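Local coordinates for protein STI-1 (Caenorhabditis elegans, PDB 4GCN) that acts as an Hsp70/Hsp90-organising co-chaperone that binds Hsp90 and inhibits its ATPase, seen here as its N-terminal tetratricopeptide repeat domain, at residues T5-A10 and I35-S40; K12-A17 and H28-K33. All blocks are in the same frame, centred on the assembly; numbering follows the deposited sequence.

Interaction 1 (T5-A10 and I35-S40)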
ATOM      1  N   THR A   5       6.104 -11.268 -15.810  1.00 35.05           N
ATOM      2  CA  THR A   5       5.231 -10.195 -15.321  1.00 34.56           C
ATOM      3  C   THR A   5       3.733 -10.578 -15.445  1.00 32.30           C
ATOM      4  O   THR A   5       2.930 -10.221 -14.561  1.00 32.24           O
ATOM      5  CB  THR A   5       5.564  -8.815 -15.949  1.00 34.88           C
ATOM      6  OG1 THR A   5       5.361  -8.865 -17.328  1.00 35.99           O
ATOM      7  CG2 THR A   5       7.016  -8.407 -15.706  1.00 38.37           C
ATOM      8  N   ASP A   6       3.365 -11.345 -16.452  1.00 31.89           N
ATOM      9  CA  ASP A   6       2.016 -11.875 -16.525  1.00 34.11           C
ATOM     10  C   ASP A   6       1.751 -12.892 -15.457  1.00 34.18           C
ATOM     11  O   ASP A   6       0.663 -12.896 -14.885  1.00 33.68           O
ATOM     12  CB  ASP A   6       1.748 -12.550 -17.857  1.00 38.32           C
ATOM     13  CG  ASP A   6       1.646 -11.566 -18.995  1.00 43.21           C
ATOM     14  OD1 ASP A   6       1.486 -10.365 -18.736  1.00 46.99           O
ATOM     15  OD2 ASP A   6       1.733 -11.999 -20.128  1.00 46.40           O
ATOM     16  N   ALA A   7       2.722 -13.801 -15.238  1.00 33.23           N
ATOM     17  CA  ALA A   7       2.650 -14.792 -14.164  1.00 34.08           C
ATOM     18  C   ALA A   7       2.421 -14.107 -12.807  1.00 30.59           C
ATOM     19  O   ALA A   7       1.642 -14.558 -12.015  1.00 30.88           O
ATOM     20  CB  ALA A   7       3.929 -15.649 -14.110  1.00 33.88           C
ATOM     21  N   ALA A   8       3.108 -13.011 -12.563  1.00 30.34           N
ATOM     22  CA  ALA A   8       2.964 -12.301 -11.323  1.00 29.16           C
ATOM     23  C   ALA A   8       1.553 -11.783 -11.142  1.00 27.64           C
ATOM     24  O   ALA A   8       0.985 -11.862 -10.043  1.00 27.73           O
ATOM     25  CB  ALA A   8       3.975 -11.159 -11.236  1.00 28.96           C
ATOM     26  N   ILE A   9       1.014 -11.197 -12.190  1.00 28.37           N
ATOM     27  CA  ILE A   9      -0.343 -10.700 -12.134  1.00 28.82           C
ATOM     28  C   ILE A   9      -1.340 -11.826 -11.802  1.00 28.49           C
ATOM     29  O   ILE A   9      -2.309 -11.591 -11.143  1.00 28.53           O
ATOM     30  CB  ILE A   9      -0.679  -9.971 -13.462  1.00 29.58           C
ATOM     31  CG1 ILE A   9       0.075  -8.648 -13.515  1.00 30.14           C
ATOM     32  CG2 ILE A   9      -2.169  -9.710 -13.572  1.00 30.89           C
ATOM     33  CD1 ILE A   9      -0.133  -7.845 -14.783  1.00 33.98           C
ATOM     34  N   ALA A  10      -1.144 -13.027 -12.364  1.00 29.73           N
ATOM     35  CA  ALA A  10      -2.029 -14.143 -12.150  1.00 29.96           C
ATOM     36  C   ALA A  10      -1.985 -14.512 -10.652  1.00 29.70           C
ATOM     37  O   ALA A  10      -3.011 -14.745 -10.048  1.00 30.91           O
ATOM     38  CB  ALA A  10      -1.640 -15.352 -13.045  1.00 30.51           C
ATOM     39  N   ILE A  35       5.381 -11.021  -5.898  1.00 28.36           N
ATOM     40  CA  ILE A  35       6.581 -10.268  -5.709  1.00 30.00           C
ATOM     41  C   ILE A  35       7.809 -11.075  -6.085  1.00 30.53           C
ATOM     42  O   ILE A  35       8.756 -10.527  -6.627  1.00 33.76           O
ATOM     43  CB  ILE A  35       6.659  -9.716  -4.248  1.00 28.68           C
ATOM     44  CG1 ILE A  35       5.528  -8.681  -4.059  1.00 28.43           C
ATOM     45  CG2 ILE A  35       8.092  -9.229  -3.935  1.00 30.94           C
ATOM     46  CD1 ILE A  35       5.152  -8.393  -2.616  1.00 25.40           C
ATOM     47  N   GLU A  36       7.791 -12.362  -5.811  1.00 32.65           N
ATOM     48  CA  GLU A  36       8.860 -13.252  -6.268  1.00 38.01           C
ATOM     49  C   GLU A  36       9.019 -13.241  -7.788  1.00 35.26           C
ATOM     50  O   GLU A  36      10.105 -13.207  -8.278  1.00 34.60           O
ATOM     51  CB  GLU A  36       8.578 -14.657  -5.793  1.00 42.20           C
ATOM     52  CG  GLU A  36       9.805 -15.528  -5.618  1.00 49.86           C
ATOM     53  CD  GLU A  36       9.432 -16.943  -5.171  1.00 52.33           C
ATOM     54  OE1 GLU A  36       8.430 -17.098  -4.420  1.00 51.21           O
ATOM     55  OE2 GLU A  36      10.107 -17.907  -5.605  1.00 61.36           O
ATOM     56  N   LEU A  37       7.902 -13.271  -8.509  1.00 31.84           N
ATOM     57  CA  LEU A  37       7.890 -13.269  -9.977  1.00 31.97           C
ATOM     58  C   LEU A  37       8.225 -11.908 -10.598  1.00 31.90           C
ATOM     59  O   LEU A  37       8.830 -11.854 -11.663  1.00 31.97           O
ATOM     60  CB  LEU A  37       6.506 -13.713 -10.466  1.00 31.60           C
ATOM     61  CG  LEU A  37       6.201 -15.205 -10.213  1.00 32.54           C
ATOM     62  CD1 LEU A  37       4.708 -15.563 -10.289  1.00 31.65           C
ATOM     63  CD2 LEU A  37       6.996 -16.076 -11.183  1.00 33.31           C
ATOM     64  N   ASP A  38       7.769 -10.826  -9.960  1.00 31.22           N
ATOM     65  CA  ASP A  38       7.935  -9.470 -10.479  1.00 31.83           C
ATOM     66  C   ASP A  38       7.916  -8.496  -9.297  1.00 31.49           C
ATOM     67  O   ASP A  38       6.877  -7.941  -8.926  1.00 29.08           O
ATOM     68  CB  ASP A  38       6.894  -9.093 -11.533  1.00 31.97           C
ATOM     69  CG  ASP A  38       7.058  -7.654 -12.062  1.00 32.41           C
ATOM     70  OD1 ASP A  38       8.137  -7.038 -11.918  1.00 31.83           O
ATOM     71  OD2 ASP A  38       6.062  -7.156 -12.620  1.00 31.25           O
ATOM     72  N   PRO A  39       9.091  -8.285  -8.714  1.00 32.99           N
ATOM     73  CA  PRO A  39       9.254  -7.327  -7.621  1.00 31.75           C
ATOM     74  C   PRO A  39       9.175  -5.848  -8.019  1.00 29.79           C
ATOM     75  O   PRO A  39       9.201  -4.994  -7.155  1.00 32.69           O
ATOM     76  CB  PRO A  39      10.658  -7.655  -7.096  1.00 34.05           C
ATOM     77  CG  PRO A  39      11.370  -8.196  -8.269  1.00 35.71           C
ATOM     78  CD  PRO A  39      10.345  -8.925  -9.089  1.00 35.69           C
ATOM     79  N   SER A  40       9.003  -5.531  -9.293  1.00 32.87           N
ATOM     80  CA  SER A  40       8.957  -4.173  -9.789  0.60 31.87           C
ATOM     81  C   SER A  40       7.547  -3.609  -9.872  1.00 32.74           C
ATOM     82  O   SER A  40       7.365  -2.475 -10.305  1.00 34.18           O
ATOM     83  CB  SER A  40       9.580  -4.130 -11.192  0.60 34.68           C
ATOM     84  OG  SER A  40       8.703  -4.643 -12.205  0.60 33.66           O
TER
HETATM   85  O   HOH W   1       3.494  -7.793 -12.937  1.00 34.33           O

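Interaction 2 (K12-A17 and H28-K33)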
ATOM      1  N   LYS A  12      -1.339 -12.380  -8.232  1.00 27.54           N
ATOM      2  CA  LYS A  12      -2.039 -11.285  -7.578  1.00 27.34           C
ATOM      3  C   LYS A  12      -3.549 -11.542  -7.586  1.00 28.01           C
ATOM      4  O   LYS A  12      -4.234 -11.279  -6.600  1.00 27.95           O
ATOM      5  CB  LYS A  12      -1.724  -9.954  -8.287  1.00 31.23           C
ATOM      6  CG  LYS A  12      -2.442  -8.723  -7.734  1.00 30.52           C
ATOM      7  CD  LYS A  12      -2.643  -7.674  -8.799  1.00 36.29           C
ATOM      8  CE  LYS A  12      -3.667  -8.181  -9.781  1.00 38.15           C
ATOM      9  NZ  LYS A  12      -4.239  -7.063 -10.493  1.00 38.81           N
ATOM     10  N   ASP A  13      -4.041 -12.007  -8.703  1.00 29.73           N
ATOM     11  CA  ASP A  13      -5.479 -12.263  -8.850  1.00 30.74           C
ATOM     12  C   ASP A  13      -5.908 -13.378  -7.873  1.00 29.51           C
ATOM     13  O   ASP A  13      -6.994 -13.328  -7.255  1.00 29.12           O
ATOM     14  CB  ASP A  13      -5.811 -12.553 -10.306  1.00 32.19           C
ATOM     15  CG  ASP A  13      -5.748 -11.313 -11.175  1.00 34.53           C
ATOM     16  OD1 ASP A  13      -5.688 -10.176 -10.649  1.00 35.92           O
ATOM     17  OD2 ASP A  13      -5.739 -11.467 -12.390  1.00 38.02           O
ATOM     18  N   LEU A  14      -5.039 -14.368  -7.686  1.00 31.49           N
ATOM     19  CA  LEU A  14      -5.295 -15.427  -6.710  1.00 31.35           C
ATOM     20  C   LEU A  14      -5.251 -14.847  -5.297  1.00 30.97           C
ATOM     21  O   LEU A  14      -6.050 -15.204  -4.400  1.00 28.83           O
ATOM     22  CB  LEU A  14      -4.260 -16.580  -6.841  1.00 31.88           C
ATOM     23  CG  LEU A  14      -4.267 -17.344  -8.185  1.00 32.12           C
ATOM     24  CD1 LEU A  14      -3.281 -18.511  -8.172  1.00 32.49           C
ATOM     25  CD2 LEU A  14      -5.643 -17.886  -8.519  1.00 32.41           C
ATOM     26  N   GLY A  15      -4.272 -14.013  -5.040  1.00 29.07           N
ATOM     27  CA  GLY A  15      -4.252 -13.285  -3.750  1.00 29.36           C
ATOM     28  C   GLY A  15      -5.534 -12.472  -3.452  1.00 28.32           C
ATOM     29  O   GLY A  15      -6.038 -12.480  -2.296  1.00 26.53           O
ATOM     30  N   ASN A  16      -6.058 -11.758  -4.470  1.00 27.90           N
ATOM     31  CA  ASN A  16      -7.259 -10.953  -4.329  1.00 28.54           C
ATOM     32  C   ASN A  16      -8.421 -11.861  -4.001  1.00 28.74           C
ATOM     33  O   ASN A  16      -9.246 -11.516  -3.216  1.00 30.91           O
ATOM     34  CB  ASN A  16      -7.614 -10.175  -5.602  1.00 29.67           C
ATOM     35  CG  ASN A  16      -6.642  -9.038  -5.970  1.00 30.70           C
ATOM     36  OD1 ASN A  16      -6.768  -8.476  -7.089  1.00 35.38           O
ATOM     37  ND2 ASN A  16      -5.676  -8.708  -5.134  1.00 26.55           N
ATOM     38  N   ALA A  17      -8.497 -13.034  -4.602  1.00 29.65           N
ATOM     39  CA  ALA A  17      -9.632 -13.933  -4.330  1.00 33.25           C
ATOM     40  C   ALA A  17      -9.627 -14.442  -2.863  1.00 30.82           C
ATOM     41  O   ALA A  17     -10.678 -14.560  -2.250  1.00 33.46           O
ATOM     42  CB  ALA A  17      -9.706 -15.107  -5.346  1.00 31.86           C
ATOM     43  N   HIS A  28      -1.565 -13.400   1.529  1.00 27.87           N
ATOM     44  CA  HIS A  28      -0.125 -13.134   1.625  1.00 28.92           C
ATOM     45  C   HIS A  28       0.728 -14.111   0.804  1.00 27.47           C
ATOM     46  O   HIS A  28       1.711 -13.687   0.170  1.00 29.26           O
ATOM     47  CB  HIS A  28       0.337 -13.158   3.079  1.00 29.38           C
ATOM     48  CG  HIS A  28       0.012 -11.902   3.854  1.00 29.98           C
ATOM     49  ND1 HIS A  28       0.521 -10.681   3.529  1.00 29.51           N
ATOM     50  CD2 HIS A  28      -0.741 -11.722   5.003  1.00 29.62           C
ATOM     51  CE1 HIS A  28       0.082  -9.774   4.397  1.00 29.52           C
ATOM     52  NE2 HIS A  28      -0.698 -10.405   5.304  1.00 32.77           N
ATOM     53  N   VAL A  29       0.397 -15.403   0.871  1.00 30.66           N
ATOM     54  CA  VAL A  29       1.113 -16.481   0.109  1.00 31.55           C
ATOM     55  C   VAL A  29       1.222 -16.113  -1.383  1.00 32.01           C
ATOM     56  O   VAL A  29       2.315 -16.110  -1.988  1.00 30.69           O
ATOM     57  CB  VAL A  29       0.419 -17.854   0.271  1.00 33.52           C
ATOM     58  CG1 VAL A  29       0.826 -18.835  -0.844  1.00 36.08           C
ATOM     59  CG2 VAL A  29       0.740 -18.467   1.643  1.00 35.05           C
ATOM     60  N   HIS A  30       0.079 -15.780  -1.945  1.00 29.26           N
ATOM     61  CA  HIS A  30      -0.017 -15.419  -3.324  1.00 29.11           C
ATOM     62  C   HIS A  30       0.630 -14.101  -3.674  1.00 28.22           C
ATOM     63  O   HIS A  30       1.336 -13.975  -4.721  1.00 26.43           O
ATOM     64  CB  HIS A  30      -1.477 -15.450  -3.723  1.00 29.67           C
ATOM     65  CG  HIS A  30      -2.050 -16.884  -3.848  1.00 32.23           C
ATOM     66  ND1 HIS A  30      -1.534 -17.823  -4.724  1.00 32.79           N
ATOM     67  CD2 HIS A  30      -3.111 -17.495  -3.213  1.00 34.34           C
ATOM     68  CE1 HIS A  30      -2.241 -18.984  -4.607  1.00 35.68           C
ATOM     69  NE2 HIS A  30      -3.194 -18.797  -3.681  1.00 36.55           N
ATOM     70  N   TYR A  31       0.427 -13.071  -2.838  1.00 28.65           N
ATOM     71  CA  TYR A  31       1.037 -11.758  -3.130  1.00 26.47           C
ATOM     72  C   TYR A  31       2.533 -11.894  -3.030  1.00 28.71           C
ATOM     73  O   TYR A  31       3.259 -11.285  -3.774  1.00 25.86           O
ATOM     74  CB  TYR A  31       0.504 -10.664  -2.195  1.00 26.65           C
ATOM     75  CG  TYR A  31      -0.966 -10.254  -2.363  1.00 25.12           C
ATOM     76  CD1 TYR A  31      -1.560 -10.155  -3.602  1.00 25.66           C
ATOM     77  CD2 TYR A  31      -1.750  -9.958  -1.237  1.00 25.29           C
ATOM     78  CE1 TYR A  31      -2.911  -9.750  -3.747  1.00 24.87           C
ATOM     79  CE2 TYR A  31      -3.059  -9.609  -1.355  1.00 26.04           C
ATOM     80  CZ  TYR A  31      -3.651  -9.491  -2.610  1.00 26.24           C
ATOM     81  OH  TYR A  31      -4.947  -9.102  -2.719  1.00 26.74           O
ATOM     82  N   ASP A  32       2.997 -12.742  -2.122  1.00 29.99           N
ATOM     83  CA  ASP A  32       4.452 -12.989  -1.970  1.00 31.55           C
ATOM     84  C   ASP A  32       5.001 -13.662  -3.213  1.00 30.24           C
ATOM     85  O   ASP A  32       6.094 -13.335  -3.666  1.00 30.83           O
ATOM     86  CB  ASP A  32       4.740 -13.889  -0.748  1.00 32.92           C
ATOM     87  CG  ASP A  32       4.618 -13.116   0.607  1.00 36.81           C
ATOM     88  OD1 ASP A  32       4.548 -11.864   0.588  1.00 33.27           O
ATOM     89  OD2 ASP A  32       4.576 -13.770   1.654  1.00 37.25           O
ATOM     90  N   LYS A  33       4.227 -14.601  -3.732  1.00 29.50           N
ATOM     91  CA  LYS A  33       4.547 -15.263  -4.998  1.00 30.76           C
ATOM     92  C   LYS A  33       4.578 -14.228  -6.143  1.00 29.68           C
ATOM     93  O   LYS A  33       5.457 -14.274  -6.997  1.00 27.99           O
ATOM     94  CB  LYS A  33       3.613 -16.441  -5.296  1.00 31.95           C
ATOM     95  CG  LYS A  33       3.977 -17.697  -4.499  1.00 36.02           C
ATOM     96  CD  LYS A  33       3.182 -18.899  -4.978  1.00 41.83           C
ATOM     97  CE  LYS A  33       3.097 -19.976  -3.923  1.00 44.50           C
ATOM     98  NZ  LYS A  33       2.391 -21.102  -4.583  1.00 50.22           N
TER

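Interaction 1 (T5-A10 and I35-S40)
Ala-8 presses its methyl against the end of the opposing helix, meeting two successive residues: CB lies 3.7 Å from Leu-37 CB and 3.6 Å from Asp-38 CB. The Leu-37 side chain leans beside its backbone N, with CG anti to the carbonyl carbon (chi1 -70°), carrying CD1 alongside Ala-7, 3.7 Å from Ala-7 O and near the Ala-7 methyl. Asp-38, the first residue to leave helical geometry, has CG anti to its backbone N (chi1 179°), so its carboxylate extends toward Thr-5. The two side chains cross obliquely, Thr-5 CG2 touching Asp-38 OD2 at 3.5 Å, while Thr-5 OG1 bonds back to Asn-2 N. A water donates to both Thr-5 O and Asp-38 OD2, bridging the segments where no direct hydrogen bond joins them. Asp-38 OD1 is gripped twice: in one of two conformers, Ser-40 OG approaches its syn lone pair at a very short 2.5 Å, and Ser-40 N, 3.1 Å from Asp-38 OD1, comes from above the carboxylate plane in an Asx turn. These bonds should fix the carboxylate's rotation. The contact ties the start of helix 3-20 to the end of helix 24-37, with Phe-44 of helix 42-54 packing against Ala-8 and Ile-35.

Interaction 2 (K12-A17 and H28-K33)
Lys-12 begins the contact with its backbone O 3.5 Å from Tyr-31 CE1; the two side chains cross obliquely, with Lys-12 CG beside CE1, before a bend at chi3 (70°) directs NZ to a salt bridge with Asp-13 OD1. Leu-14 sets CB over one face of the His-30 imidazole, 3.6 Å from the ring centroid, in a CH-pi contact, and CD1 reaches toward CE1 of that ring; His-30 ND1 is hydrogen-bonded to Glu-11. At Gly-15 the backbones come closest: His-30 CB is 3.4 Å from Gly-15 N and, with no side chain between them, Gly-15 CA rests over a Tyr-31 ring face, offset toward the rim, in a CH-pi contact. This is the antiparallel helix pair of a tetratricopeptide repeat, with Gly-15 and Tyr-31 at the motif's small and aromatic positions; the axes of 12-17 and 28-33 approach to 7.5 Å, 164° between their directions. Asn-16 first points away, but its amide turns back to the ring edge, where ND2 donates to Tyr-31 OH at 2.6 Å, the hydroxyl oxygen near the amide plane, itself 63° from the ring. ND2 also bonds to Asn-47 OD1 on helix 42-54, whose Lys-48 and Val-51 touch Tyr-31.

In the fold
Interactions 1 and 2 are consecutive parts of one antiparallel seam between helices 3-20 and 24-37, the hairpin of the first TPR repeat, with centres about 10 Å apart. Interaction 2 is nested within the loop that interaction 1 closes. Glu-11, between the two segments of helix 3-20, joins the contacts and also touches Lys-33. Helix 42-54 lies against both. Lys-12, Asn-16 and Asn-47 are consistent with the Lys and Asn positions of the carboxylate clamp by which related Hop TPR domains hold chaperone C-termini. The protein binds the C-terminal MEEVD of Hsp90, so interaction 2 probably borders the peptide groove.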